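Local coordinates for protein chloride intracellular channel exc-4 (Caenorhabditis elegans, PDB 2YV9) that may insert into membranes to form chloride channels and is required to regulate lumen size as the excretory canal of the worm grows, at residues E68-K71 with K72-G76; T90-D93 with N94-E98; N125-R128 with N129-L132; V164-Q167 with L168-D172. All coordinates share one frame; numbering follows the deposited sequence.

In the fold
Followed from the N terminus, the four contacts come in series: each is local, between side chains up to five residues apart, and none nests within or crosses another. Interaction 1 closes the last turn of helix 68-74, and interaction 2 closes the turn from strand 89-91 into helix 94-107; both belong to the thioredoxin-like N-terminal domain and meet where Phe74 packs on Thr90. Interactions 3 and 4 lie within helices 117-140 and 155-178, successive helices of the helical part of this GST fold, and pack together through Val164 against Asn129 and Phe130. Interactions 1, 2 and 3 also touch the second subunit.

Interaction 1 (E68-K71 with K72-G76); sequences EAFK and KNFLG
Lys72 begins the second half of this short helix by giving its backbone N to Glu68 O at 3.0 Å, while its side chain runs alongside that of Glu68, both pointing the same way. Their ends stop short of a salt bridge, with Glu68 OE2 4.2 Å from Lys72 NZ. Glu68 OE2 is instead hydrogen-bonded to Asn253 of the second subunit, and Lys72 makes a long, weak ion pair with Glu139 of that subunit. Asn73 N bonds to Ala69 O at 2.8 Å; its amide carbon CG also lies close to that oxygen, although the amide makes its hydrogen bond through OD1, to Arg135 of the second subunit. Phe74 continues the pattern with its N on Phe70 O, and adds an aromatic contact one turn apart. Phe70 CG stands anti to the backbone N (chi1 -180°), which swings the ring forward along the helix until CE1 lies 3.3 Å from Phe74 CD2. The ring planes are inclined at 47°, with centroids 5.2 Å apart. In the thioredoxin-like domain these two rings form the inner side of helix 68-74, both resting on Ile81 of strand 81-84, and Phe74 also meets Tyr23. At Leu75 the backbone turns to positive phi and leaves the helix. Gly76 follows, again with positive phi, in a backbone conformation suited to glycine. Its N makes a weak bond to Lys71 O at 3.5 Å, and a water lies between Phe70 O, at 2.9 Å, and Gly76 N, whose bond to it is weak.

Interaction 2 (T90-D93 with N94-E98); sequences TYTD and NREIE. With CA (calcium ion), chain C.
A capping box starts helix 94-107 of the thioredoxin-like domain, just after edge strand 89-91 and beside a calcium site. Asp93 is the N-cap: its OD1 accepts Arg95 N at 2.8 Å through the anti lone pair. In return Glu96 OE1 takes Asp93 N at 3.0 Å, from 41° above the carboxylate plane, and a weak bond from Thr92 N. Asp93 O receives Ile97 N, the first full helical turn. The Asp93 carboxylate is also gripped side-on by the Arg95 guanidinium, NE on OD1 and NH2 on OD2, the latter at 2.9 Å. Both oxygens lie near the guanidinium plane, yet the two flat groups are turned 54° apart. Asp93 CG is set anti to its backbone N (chi1 -175°), a placement that brings the carboxylate round to the helix start. Across the interface with the second subunit of the crystal assembly, Arg95 NH1 forms salt bridges with Glu42 and Glu98 of that subunit, and Asn94 ND2 bonds to its Asp93. Behind the box, Tyr91 CB packs on Ile97 CG1 at 3.7 Å. The calcium ion is held by backbone oxygens of Gln78 and Pro80, by a water, and by Thr92 O at 2.6 Å.

Interaction 3 (N125-R128 with N129-L132); sequences NLYR and NFKL
The Tyr127 ring has the aliphatic chain of Lys131 over one face, while Phe130 approaches it obliquely. Lys131 CG makes a CH-pi contact, 4.2 Å from the ring centroid and 22° off the ring normal, displaced toward the rim. From there the chain crosses the ring at about a right angle, CD lying 3.7 Å from Tyr127 CE2, and the bend at chi3 (-72°) keeps CE beside Tyr127 CD2. The Phe130 ring is inclined at 32° to that of Tyr127, with centroids 5.6 Å apart. Here the touching atoms are Phe130 CD2 and Tyr127 CE1, at 3.5 Å. Beyond the segments, Tyr127 OH is hydrogen-bonded to Tyr248 and its ring has a cation-pi contact with Arg198.

These side chains ride on the middle of helix 117-140, in the all-helical part of the GST fold. Four backbone bonds hold this stretch, each between residues four apart, among them Lys131 N to Tyr127 O at 2.9 Å. Leu126 and Phe130, one turn apart, turn into the domain and pack on helix 190-210, both touching Ile202. Elsewhere round the same helix, Arg128 directs its guanidinium to Glu124 of the preceding turn and, through NH2, to Glu88 of the second subunit, so that this surface meets the second subunit. Leu132 follows one turn on from Arg128, with CG 3.3 Å from Arg128 O and N bonded to that same oxygen at 3.0 Å.

Interaction 4 (V164-Q167 with L168-D172); sequences VCEQ and LSNID
Val164 and Leu168 lie side by side one helical turn apart and point the same way, Val164 CG1 meeting Leu168 CD1 at 3.8 Å. Leu168 CG also sits close to the oxygen that its own backbone N binds: Leu168 N reaches Val164 O at 3.0 Å. Further along, the amides of Gln167 and Asn170 approach at a steep angle, their planes 87° apart, in a packing contact that leaves Asn170 ND2 3.6 Å from both Gln167 OE1 and Gln167 NE2. Gln167 is folded back at chi2 (-63°), which holds its amide beside the helix near Asn170. Ile171 N closes the next turn on Gln167 O at 2.9 Å, and Ile171 CG1 packs against that same oxygen at 3.2 Å.

These contacts lie along helix 155-178 of the GST-like helical domain. Val164, Gln167 and Leu168 face helix 117-140, meeting Asn129, Asn125 and Leu126 in turn, while Leu168 and Ile171 both reach helices 190-210 and 219-228, sharing Leu221 on the latter. Ser169 OG bonds to Gln173 NE2 one turn on.

Interaction 1 (E68-K71 with K72-G76)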
loop_
_atom_site.group_PDB
_atom_site.type_symbol
_atom_site.label_atom_id
_atom_site.label_comp_id
_atom_site.label_asym_id
_atom_site.label_seq_id
_atom_site.Cartn_x
_atom_site.Cartn_y
_atom_site.Cartn_z
ATOM N N GLU A 68 18.642 -3.024 7.453
ATOM C CA GLU A 68 18.582 -4.490 7.486
ATOM C C GLU A 68 17.488 -5.040 8.392
ATOM O O GLU A 68 16.816 -6.010 8.034
ATOM C CB GLU A 68 19.938 -5.089 7.934
ATOM C CG GLU A 68 19.940 -6.645 8.082
ATOM C CD GLU A 68 21.302 -7.215 8.525
ATOM O OE1 GLU A 68 22.183 -6.424 8.936
ATOM O OE2 GLU A 68 21.487 -8.459 8.463
ATOM N N ALA A 69 17.328 -4.453 9.579
ATOM C CA ALA A 69 16.344 -4.955 10.534
ATOM C C ALA A 69 14.925 -4.748 10.016
ATOM O O ALA A 69 14.053 -5.583 10.240
ATOM C CB ALA A 69 16.500 -4.296 11.911
ATOM N N PHE A 70 14.714 -3.641 9.322
ATOM C CA PHE A 70 13.366 -3.317 8.816
ATOM C C PHE A 70 12.995 -4.222 7.670
ATOM O O PHE A 70 11.879 -4.708 7.588
ATOM C CB PHE A 70 13.260 -1.882 8.328
ATOM C CG PHE A 70 11.895 -1.551 7.826
ATOM C CD1 PHE A 70 10.828 -1.453 8.715
ATOM C CD2 PHE A 70 11.655 -1.410 6.481
ATOM C CE1 PHE A 70 9.554 -1.176 8.262
ATOM C CE2 PHE A 70 10.377 -1.111 6.027
ATOM C CZ PHE A 70 9.323 -1.030 6.913
ATOM N N LYS A 71 13.962 -4.474 6.789
ATOM C CA LYS A 71 13.785 -5.412 5.698
ATOM C C LYS A 71 13.499 -6.803 6.212
ATOM O O LYS A 71 12.667 -7.499 5.659
ATOM C CB LYS A 71 15.027 -5.441 4.800
ATOM C CG LYS A 71 15.255 -4.152 4.028
ATOM C CD LYS A 71 16.472 -4.263 3.124
ATOM C CE LYS A 71 16.708 -2.989 2.317
ATOM N NZ LYS A 71 17.869 -3.139 1.368
ATOM N N LYS A 72 14.196 -7.219 7.269
ATOM C CA LYS A 72 14.034 -8.560 7.767
ATOM C C LYS A 72 12.747 -8.699 8.581
ATOM O O LYS A 72 12.053 -9.718 8.494
ATOM C CB LYS A 72 15.226 -8.933 8.654
ATOM C CG LYS A 72 15.296 -10.405 8.956
ATOM C CD LYS A 72 16.384 -10.723 9.977
ATOM C CE LYS A 72 17.757 -10.342 9.515
ATOM N NZ LYS A 72 18.786 -11.081 10.305
ATOM N N ASN A 73 12.458 -7.694 9.399
ATOM C CA ASN A 73 11.213 -7.711 10.203
ATOM C C ASN A 73 9.904 -7.694 9.399
ATOM O O ASN A 73 8.934 -8.337 9.804
ATOM C CB ASN A 73 11.208 -6.582 11.229
ATOM C CG ASN A 73 12.202 -6.808 12.338
ATOM O OD1 ASN A 73 12.813 -7.870 12.442
ATOM N ND2 ASN A 73 12.366 -5.811 13.188
ATOM N N PHE A 74 9.879 -6.992 8.261
ATOM C CA PHE A 74 8.669 -6.882 7.433
ATOM C C PHE A 74 8.799 -7.410 6.014
ATOM O O PHE A 74 7.944 -7.170 5.149
ATOM C CB PHE A 74 8.172 -5.434 7.456
ATOM C CG PHE A 74 7.866 -4.954 8.830
ATOM C CD1 PHE A 74 6.690 -5.362 9.466
ATOM C CD2 PHE A 74 8.756 -4.145 9.516
ATOM C CE1 PHE A 74 6.408 -4.958 10.748
ATOM C CE2 PHE A 74 8.475 -3.738 10.815
ATOM C CZ PHE A 74 7.289 -4.141 11.422
ATOM N N LEU A 75 9.865 -8.177 5.776
ATOM C CA LEU A 75 10.046 -8.893 4.521
ATOM C C LEU A 75 9.738 -8.063 3.290
ATOM O O LEU A 75 9.086 -8.539 2.359
ATOM C CB LEU A 75 9.228 -10.180 4.499
ATOM C CG LEU A 75 9.565 -11.206 5.557
ATOM C CD1 LEU A 75 8.617 -12.376 5.482
ATOM C CD2 LEU A 75 11.052 -11.722 5.354
ATOM N N GLY A 76 10.248 -6.838 3.263
ATOM C CA GLY A 76 10.144 -5.983 2.073
ATOM C C GLY A 76 8.936 -5.056 2.037
ATOM O O GLY A 76 8.784 -4.243 1.127
HETATM O O HOH W 1 10.636 -4.246 5.020
#

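Interaction 2 (T90-D93 with N94-E98)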
loop_
_atom_site.group_PDB
_atom_site.type_symbol
_atom_site.label_atom_id
_atom_site.label_comp_id
_atom_site.label_asym_id
_atom_site.label_seq_id
_atom_site.Cartn_x
_atom_site.Cartn_y
_atom_site.Cartn_z
ATOM N N THR A 90 -0.614 -7.721 12.046
ATOM C CA THR A 90 0.253 -6.795 11.355
ATOM C C THR A 90 -0.425 -6.417 10.041
ATOM O O THR A 90 -0.726 -7.279 9.232
ATOM C CB THR A 90 1.612 -7.417 11.058
ATOM O OG1 THR A 90 2.225 -7.762 12.308
ATOM C CG2 THR A 90 2.498 -6.453 10.315
ATOM N N TYR A 91 -0.721 -5.138 9.859
ATOM C CA TYR A 91 -1.357 -4.655 8.636
ATOM C C TYR A 91 -0.304 -3.966 7.779
ATOM O O TYR A 91 0.075 -2.808 8.039
ATOM C CB TYR A 91 -2.478 -3.668 8.977
ATOM C CG TYR A 91 -3.407 -4.104 10.109
ATOM C CD1 TYR A 91 -4.450 -4.977 9.872
ATOM C CD2 TYR A 91 -3.226 -3.637 11.399
ATOM C CE1 TYR A 91 -5.340 -5.365 10.903
ATOM C CE2 TYR A 91 -4.118 -4.001 12.453
ATOM C CZ TYR A 91 -5.167 -4.881 12.188
ATOM O OH TYR A 91 -6.037 -5.306 13.207
ATOM N N THR A 92 0.183 -4.662 6.751
ATOM C CA THR A 92 1.257 -4.118 5.922
ATOM C C THR A 92 0.725 -3.474 4.642
ATOM O O THR A 92 1.417 -2.659 4.051
ATOM C CB THR A 92 2.318 -5.187 5.567
ATOM O OG1 THR A 92 1.706 -6.223 4.796
ATOM C CG2 THR A 92 2.911 -5.767 6.853
ATOM N N ASP A 93 -0.512 -3.787 4.247
ATOM C CA ASP A 93 -1.094 -3.367 2.990
ATOM C C ASP A 93 -2.058 -2.243 3.289
ATOM O O ASP A 93 -2.803 -2.313 4.289
ATOM C CB ASP A 93 -1.842 -4.514 2.312
ATOM C CG ASP A 93 -2.377 -4.151 0.932
ATOM O OD1 ASP A 93 -3.345 -3.365 0.850
ATOM O OD2 ASP A 93 -1.845 -4.656 -0.100
ATOM N N ASN A 94 -2.042 -1.206 2.464
ATOM C CA ASN A 94 -2.873 -0.005 2.751
ATOM C C ASN A 94 -4.355 -0.339 2.818
ATOM O O ASN A 94 -5.140 0.337 3.559
ATOM C CB ASN A 94 -2.557 1.144 1.762
ATOM C CG ASN A 94 -1.177 1.770 2.011
ATOM O OD1 ASN A 94 -0.434 1.319 2.888
ATOM N ND2 ASN A 94 -0.873 2.848 1.304
ATOM N N ARG A 95 -4.792 -1.360 2.079
ATOM C CA ARG A 95 -6.210 -1.790 2.173
ATOM C C ARG A 95 -6.513 -2.292 3.619
ATOM O O ARG A 95 -7.574 -2.004 4.186
ATOM C CB ARG A 95 -6.520 -2.921 1.157
ATOM C CG ARG A 95 -6.450 -2.444 -0.281
ATOM C CD ARG A 95 -6.453 -3.611 -1.272
ATOM N NE ARG A 95 -5.198 -4.374 -1.217
ATOM C CZ ARG A 95 -5.029 -5.585 -1.729
ATOM N NH1 ARG A 95 -5.975 -6.175 -2.450
ATOM N NH2 ARG A 95 -3.842 -6.186 -1.625
ATOM N N GLU A 96 -5.599 -3.071 4.180
ATOM C CA GLU A 96 -5.708 -3.634 5.524
ATOM C C GLU A 96 -5.703 -2.535 6.600
ATOM O O GLU A 96 -6.535 -2.539 7.517
ATOM C CB GLU A 96 -4.536 -4.582 5.785
ATOM C CG GLU A 96 -4.512 -5.822 4.904
ATOM C CD GLU A 96 -3.187 -6.613 5.037
ATOM O OE1 GLU A 96 -2.136 -6.056 5.425
ATOM O OE2 GLU A 96 -3.216 -7.817 4.749
ATOM N N ILE A 97 -4.799 -1.567 6.467
ATOM C CA ILE A 97 -4.676 -0.476 7.467
ATOM C C ILE A 97 -5.959 0.325 7.421
ATOM O O ILE A 97 -6.579 0.569 8.463
ATOM C CB ILE A 97 -3.449 0.425 7.195
ATOM C CG1 ILE A 97 -2.147 -0.396 7.287
ATOM C CG2 ILE A 97 -3.388 1.632 8.124
ATOM C CD1 ILE A 97 -0.913 0.375 6.716
ATOM N N GLU A 98 -6.389 0.724 6.237
ATOM C CA GLU A 98 -7.627 1.523 6.126
ATOM C C GLU A 98 -8.816 0.743 6.674
ATOM O O GLU A 98 -9.682 1.309 7.342
ATOM C CB GLU A 98 -7.951 1.873 4.702
ATOM C CG GLU A 98 -9.087 2.856 4.562
ATOM C CD GLU A 98 -9.345 3.166 3.105
ATOM O OE1 GLU A 98 -8.889 4.213 2.651
ATOM O OE2 GLU A 98 -9.918 2.335 2.377
HETATM CA CA CA C . 2.141 -0.314 3.194
HETATM O O HOH W 2 3.340 1.124 1.274
#

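Interaction 3 (N125-R128 with N129-L132)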
loop_
_atom_site.group_PDB
_atom_site.type_symbol
_atom_site.label_atom_id
_atom_site.label_comp_id
_atom_site.label_asym_id
_atom_site.label_seq_id
_atom_site.Cartn_x
_atom_site.Cartn_y
_atom_site.Cartn_z
ATOM N N ASN A 125 -6.582 14.587 -9.575
ATOM C CA ASN A 125 -6.268 15.407 -10.730
ATOM C C ASN A 125 -5.271 16.508 -10.321
ATOM O O ASN A 125 -4.331 16.857 -11.067
ATOM C CB ASN A 125 -7.533 16.018 -11.335
ATOM C CG ASN A 125 -7.367 16.396 -12.813
ATOM O OD1 ASN A 125 -6.277 16.584 -13.313
ATOM N ND2 ASN A 125 -8.492 16.494 -13.510
ATOM N N LEU A 126 -5.474 17.056 -9.116
ATOM C CA LEU A 126 -4.549 18.090 -8.617
ATOM C C LEU A 126 -3.129 17.508 -8.525
ATOM O O LEU A 126 -2.143 18.089 -9.049
ATOM C CB LEU A 126 -5.001 18.550 -7.244
ATOM C CG LEU A 126 -4.000 19.434 -6.509
ATOM C CD1 LEU A 126 -3.767 20.756 -7.259
ATOM C CD2 LEU A 126 -4.460 19.588 -4.996
ATOM N N TYR A 127 -3.004 16.388 -7.819
ATOM C CA TYR A 127 -1.626 15.892 -7.528
ATOM C C TYR A 127 -0.954 15.352 -8.775
ATOM O O TYR A 127 0.252 15.490 -8.939
ATOM C CB TYR A 127 -1.613 14.871 -6.404
ATOM C CG TYR A 127 -0.280 14.674 -5.784
ATOM C CD1 TYR A 127 0.354 15.685 -5.118
ATOM C CD2 TYR A 127 0.296 13.442 -5.824
ATOM C CE1 TYR A 127 1.614 15.471 -4.555
ATOM C CE2 TYR A 127 1.530 13.199 -5.276
ATOM C CZ TYR A 127 2.176 14.199 -4.643
ATOM O OH TYR A 127 3.422 13.849 -4.135
ATOM N N ARG A 128 -1.743 14.769 -9.667
ATOM C CA ARG A 128 -1.225 14.318 -10.983
ATOM C C ARG A 128 -0.617 15.500 -11.764
ATOM O O ARG A 128 0.512 15.426 -12.317
ATOM C CB ARG A 128 -2.360 13.709 -11.739
ATOM C CG ARG A 128 -2.165 13.434 -13.227
ATOM C CD ARG A 128 -3.488 12.838 -13.677
ATOM N NE ARG A 128 -4.024 13.469 -14.845
ATOM C CZ ARG A 128 -5.317 13.583 -15.129
ATOM N NH1 ARG A 128 -6.311 13.116 -14.338
ATOM N NH2 ARG A 128 -5.633 14.175 -16.285
ATOM N N ASN A 129 -1.329 16.612 -11.825
ATOM C CA ASN A 129 -0.768 17.744 -12.553
ATOM C C ASN A 129 0.454 18.376 -11.856
ATOM O O ASN A 129 1.382 18.848 -12.512
ATOM C CB ASN A 129 -1.823 18.782 -12.868
ATOM C CG ASN A 129 -2.699 18.349 -14.018
ATOM O OD1 ASN A 129 -3.900 18.208 -13.872
ATOM N ND2 ASN A 129 -2.107 18.170 -15.167
ATOM N N PHE A 130 0.436 18.388 -10.526
ATOM C CA PHE A 130 1.594 18.847 -9.744
ATOM C C PHE A 130 2.817 17.998 -10.117
ATOM O O PHE A 130 3.869 18.535 -10.395
ATOM C CB PHE A 130 1.319 18.733 -8.247
ATOM C CG PHE A 130 2.529 18.965 -7.368
ATOM C CD1 PHE A 130 3.149 20.201 -7.275
ATOM C CD2 PHE A 130 3.009 17.916 -6.614
ATOM C CE1 PHE A 130 4.253 20.372 -6.412
ATOM C CE2 PHE A 130 4.112 18.095 -5.766
ATOM C CZ PHE A 130 4.705 19.319 -5.672
ATOM N N LYS A 131 2.660 16.675 -10.090
ATOM C CA LYS A 131 3.813 15.776 -10.379
ATOM C C LYS A 131 4.345 16.029 -11.793
ATOM O O LYS A 131 5.591 16.055 -12.041
ATOM C CB LYS A 131 3.363 14.334 -10.213
ATOM C CG LYS A 131 3.202 13.943 -8.715
ATOM C CD LYS A 131 2.923 12.451 -8.574
ATOM C CE LYS A 131 1.521 12.082 -9.042
ATOM N NZ LYS A 131 1.253 10.594 -8.871
ATOM N N LEU A 132 3.429 16.179 -12.760
ATOM C CA LEU A 132 3.862 16.508 -14.141
ATOM C C LEU A 132 4.681 17.797 -14.188
ATOM O O LEU A 132 5.745 17.854 -14.852
ATOM C CB LEU A 132 2.700 16.611 -15.108
ATOM C CG LEU A 132 2.003 15.257 -15.293
ATOM C CD1 LEU A 132 0.633 15.418 -16.015
ATOM C CD2 LEU A 132 2.891 14.285 -16.067
#

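Interaction 4 (V164-Q167 with L168-D172)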
loop_
_atom_site.group_PDB
_atom_site.type_symbol
_atom_site.label_atom_id
_atom_site.label_comp_id
_atom_site.label_asym_id
_atom_site.label_seq_id
_atom_site.Cartn_x
_atom_site.Cartn_y
_atom_site.Cartn_z
ATOM N N VAL A 164 -2.338 22.779 -12.812
ATOM C CA VAL A 164 -2.323 22.833 -11.346
ATOM C C VAL A 164 -3.214 23.959 -10.836
ATOM O O VAL A 164 -4.059 23.753 -9.988
ATOM C CB VAL A 164 -0.870 22.939 -10.750
ATOM C CG1 VAL A 164 -0.869 23.200 -9.246
ATOM C CG2 VAL A 164 -0.087 21.610 -11.087
ATOM N N CYS A 165 -3.016 25.171 -11.344
ATOM C CA CYS A 165 -3.797 26.310 -10.890
ATOM C C CYS A 165 -5.305 26.115 -11.159
ATOM O O CYS A 165 -6.145 26.423 -10.315
ATOM C CB CYS A 165 -3.314 27.560 -11.564
ATOM S SG CYS A 165 -1.690 28.054 -10.939
ATOM N N GLU A 166 -5.610 25.525 -12.325
ATOM C CA GLU A 166 -7.025 25.170 -12.651
ATOM C C GLU A 166 -7.637 24.257 -11.598
ATOM O O GLU A 166 -8.779 24.446 -11.175
ATOM C CB GLU A 166 -7.057 24.476 -14.014
ATOM C CG GLU A 166 -8.465 24.315 -14.544
ATOM C CD GLU A 166 -8.544 23.587 -15.877
ATOM O OE1 GLU A 166 -7.493 23.325 -16.515
ATOM O OE2 GLU A 166 -9.691 23.262 -16.265
ATOM N N GLN A 167 -6.915 23.224 -11.184
ATOM C CA GLN A 167 -7.460 22.246 -10.187
ATOM C C GLN A 167 -7.594 22.863 -8.784
ATOM O O GLN A 167 -8.590 22.662 -8.035
ATOM C CB GLN A 167 -6.615 20.990 -10.144
ATOM C CG GLN A 167 -6.531 20.276 -11.460
ATOM C CD GLN A 167 -7.923 19.772 -11.907
ATOM O OE1 GLN A 167 -8.734 19.276 -11.097
ATOM N NE2 GLN A 167 -8.215 19.946 -13.188
ATOM N N LEU A 168 -6.592 23.650 -8.419
ATOM C CA LEU A 168 -6.656 24.445 -7.186
ATOM C C LEU A 168 -7.880 25.363 -7.223
ATOM O O LEU A 168 -8.590 25.529 -6.214
ATOM C CB LEU A 168 -5.377 25.284 -7.019
ATOM C CG LEU A 168 -4.157 24.473 -6.622
ATOM C CD1 LEU A 168 -2.863 25.352 -6.776
ATOM C CD2 LEU A 168 -4.246 23.882 -5.220
ATOM N N SER A 169 -8.119 25.944 -8.396
ATOM C CA SER A 169 -9.291 26.797 -8.604
ATOM C C SER A 169 -10.578 25.987 -8.456
ATOM O O SER A 169 -11.508 26.447 -7.808
ATOM C CB SER A 169 -9.288 27.481 -9.951
ATOM O OG SER A 169 -10.378 28.401 -9.971
ATOM N N ASN A 170 -10.596 24.777 -9.015
ATOM C CA ASN A 170 -11.772 23.876 -8.910
ATOM C C ASN A 170 -12.103 23.521 -7.451
ATOM O O ASN A 170 -13.252 23.585 -7.006
ATOM C CB ASN A 170 -11.565 22.626 -9.743
ATOM C CG ASN A 170 -11.560 22.899 -11.258
ATOM O OD1 ASN A 170 -12.003 23.943 -11.719
ATOM N ND2 ASN A 170 -11.041 21.934 -12.024
ATOM N N ILE A 171 -11.076 23.204 -6.688
ATOM C CA ILE A 171 -11.226 22.987 -5.255
ATOM C C ILE A 171 -11.680 24.236 -4.464
ATOM O O ILE A 171 -12.590 24.149 -3.602
ATOM C CB ILE A 171 -9.933 22.353 -4.685
ATOM C CG1 ILE A 171 -9.596 21.033 -5.430
ATOM C CG2 ILE A 171 -10.095 22.120 -3.178
ATOM C CD1 ILE A 171 -8.263 20.370 -4.981
ATOM N N ASP A 172 -11.087 25.393 -4.758
ATOM C CA ASP A 172 -11.591 26.636 -4.211
ATOM C C ASP A 172 -13.089 26.776 -4.464
ATOM O O ASP A 172 -13.802 27.112 -3.554
ATOM C CB ASP A 172 -10.883 27.824 -4.831
ATOM C CG ASP A 172 -11.198 29.134 -4.128
ATOM O OD1 ASP A 172 -10.861 29.330 -2.947
ATOM O OD2 ASP A 172 -11.752 30.031 -4.817
#